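NDP-N-acetyl-D-galactosaminuronic acid dehydrogenase (Methanosarcina mazei Go1, PDB 3G79) probably oxidises UDP-N-acetyl-mannosamine to the corresponding uronate, using two molecules of NAD+ and one of water. Local coordinates at residues 24-29 and 90-95. Sequence-based numbering, arbitrary orientation.
Sequences LGMGYV and FECTPD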
loop_
_atom_site.group_PDB
_atom_site.type_symbol
_atom_site.label_atom_id
_atom_site.label_comp_id
_atom_site.label_asym_id
_atom_site.label_seq_id
_atom_site.Cartn_x
_atom_site.Cartn_y
_atom_site.Cartn_z
ATOM N N LEU A 24 35.508 -4.392 -8.810
ATOM C CA LEU A 24 35.473 -5.311 -9.936
ATOM C C LEU A 24 34.206 -5.050 -10.713
ATOM O O LEU A 24 33.101 -5.044 -10.125
ATOM C CB LEU A 24 35.444 -6.765 -9.469
ATOM C CG LEU A 24 36.715 -7.543 -9.176
ATOM C CD1 LEU A 24 37.161 -7.274 -7.788
ATOM C CD2 LEU A 24 36.438 -9.008 -9.348
ATOM N N GLY A 25 34.348 -4.861 -12.028
ATOM C CA GLY A 25 33.171 -4.597 -12.872
ATOM C C GLY A 25 33.198 -3.173 -13.401
ATOM O O GLY A 25 32.493 -2.260 -12.879
ATOM N N MET A 26 34.011 -2.966 -14.440
ATOM C CA MET A 26 34.106 -1.637 -15.012
ATOM C C MET A 26 32.927 -1.314 -15.972
ATOM O O MET A 26 33.110 -1.080 -17.166
ATOM C CB MET A 26 35.497 -1.394 -15.600
ATOM C CG MET A 26 36.615 -1.325 -14.536
ATOM S SD MET A 26 36.403 -0.122 -13.165
ATOM C CE MET A 26 37.585 1.016 -13.605
ATOM N N GLY A 27 31.712 -1.289 -15.406
ATOM C CA GLY A 27 30.477 -1.074 -16.175
ATOM C C GLY A 27 29.727 0.200 -15.811
ATOM O O GLY A 27 30.289 1.110 -15.183
ATOM N N TYR A 28 28.448 0.281 -16.186
ATOM C CA TYR A 28 27.733 1.525 -15.939
ATOM C C TYR A 28 27.738 1.941 -14.457
ATOM O O TYR A 28 27.875 3.128 -14.183
ATOM C CB TYR A 28 26.367 1.651 -16.673
ATOM C CG TYR A 28 25.254 0.691 -16.288
ATOM C CD1 TYR A 28 25.060 -0.517 -16.978
ATOM C CD2 TYR A 28 24.353 1.012 -15.278
ATOM C CE1 TYR A 28 24.022 -1.414 -16.623
ATOM C CE2 TYR A 28 23.301 0.130 -14.917
ATOM C CZ TYR A 28 23.156 -1.079 -15.592
ATOM O OH TYR A 28 22.131 -1.928 -15.232
ATOM N N VAL A 29 27.695 0.976 -13.526
ATOM C CA VAL A 29 27.700 1.222 -12.065
ATOM C C VAL A 29 29.061 1.145 -11.360
ATOM O O VAL A 29 29.318 1.870 -10.396
ATOM C CB VAL A 29 26.736 0.261 -11.303
ATOM C CG1 VAL A 29 25.299 0.674 -11.494
ATOM C CG2 VAL A 29 26.922 -1.166 -11.737
ATOM N N PHE A 90 43.118 6.681 -8.564
ATOM C CA PHE A 90 42.415 5.645 -9.274
ATOM C C PHE A 90 43.240 5.126 -10.445
ATOM O O PHE A 90 43.931 5.885 -11.117
ATOM C CB PHE A 90 41.063 6.151 -9.747
ATOM C CG PHE A 90 40.342 5.188 -10.632
ATOM C CD1 PHE A 90 39.729 4.053 -10.109
ATOM C CD2 PHE A 90 40.290 5.390 -12.005
ATOM C CE1 PHE A 90 39.075 3.160 -10.918
ATOM C CE2 PHE A 90 39.602 4.476 -12.824
ATOM C CZ PHE A 90 39.009 3.369 -12.264
ATOM N N GLU A 91 43.154 3.823 -10.660
ATOM C CA GLU A 91 43.889 3.143 -11.710
ATOM C C GLU A 91 43.105 1.896 -12.069
ATOM O O GLU A 91 42.567 1.226 -11.186
ATOM C CB GLU A 91 45.275 2.739 -11.213
ATOM C CG GLU A 91 46.133 2.064 -12.270
ATOM C CD GLU A 91 47.347 1.357 -11.686
ATOM O OE1 GLU A 91 48.015 0.594 -12.447
ATOM O OE2 GLU A 91 47.613 1.558 -10.469
ATOM N N CYS A 92 43.029 1.612 -13.363
ATOM C CA CYS A 92 42.424 0.394 -13.868
ATOM C C CYS A 92 43.539 -0.589 -14.230
ATOM O O CYS A 92 44.529 -0.229 -14.881
ATOM C CB CYS A 92 41.557 0.723 -15.083
ATOM S SG CYS A 92 40.432 -0.565 -15.669
ATOM N N THR A 93 43.392 -1.822 -13.764
ATOM C CA THR A 93 44.379 -2.878 -13.998
ATOM C C THR A 93 43.709 -4.224 -14.284
ATOM O O THR A 93 42.636 -4.508 -13.735
ATOM C CB THR A 93 45.390 -2.999 -12.838
ATOM O OG1 THR A 93 46.464 -3.896 -13.191
ATOM C CG2 THR A 93 44.702 -3.471 -11.537
ATOM N N PRO A 94 44.316 -5.020 -15.210
ATOM C CA PRO A 94 43.949 -6.412 -15.608
ATOM C C PRO A 94 44.474 -7.449 -14.605
ATOM O O PRO A 94 44.212 -8.657 -14.713
ATOM C CB PRO A 94 44.676 -6.569 -16.949
ATOM C CG PRO A 94 45.940 -5.683 -16.771
ATOM C CD PRO A 94 45.364 -4.463 -16.109
ATOM N N ASP A 95 45.205 -6.944 -13.624
ATOM C CA ASP A 95 45.940 -7.766 -12.697
ATOM C C ASP A 95 45.203 -7.978 -11.350
ATOM O O ASP A 95 45.443 -7.289 -10.357
ATOM C CB ASP A 95 47.347 -7.163 -12.503
ATOM C CG ASP A 95 48.204 -7.993 -11.606
ATOM O OD1 ASP A 95 47.815 -9.171 -11.383
ATOM O OD2 ASP A 95 49.247 -7.472 -11.147
#
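Within the Rossmann-type NAD-binding domain, M26 meets F90 and C92, with the M26 and C92 CA atoms 8.6 Å apart. M26 sits in the turn between strand 20-24 and helix 30-39 and is the centre of an inverse gamma turn, with a weak hydrogen bond from G27 N to G25 O at 2.8 Å. G25 and G27, with G30, fit the GxGxxG pattern, consistent with the dinucleotide-binding loop of this family. Strand 90-93 lies at one edge of the sheet, and strand 45-49 separates it from strand 20-24. No hydrogen bond links the two segments; the contact is made by side chains. M26 turns its CB toward the strand. Its chain bends at chi2 (-55°) and again at chi3, which takes the methyl CE to the F90 ring. In the model CE comes to the edge of the F90 ring, but too close to CZ for two carbons, so the exact placement is doubtful. All three residues are buried, and each also touches L63 of helix 59-63. F90 packs further on A34, V35 and A38 of helix 30-39. C92 holds SG anti to its own N (chi1 -167°). C92 SG lies beside the bent chain, 4.1 Å from M26 CG and 3.9 Å from M26 CE.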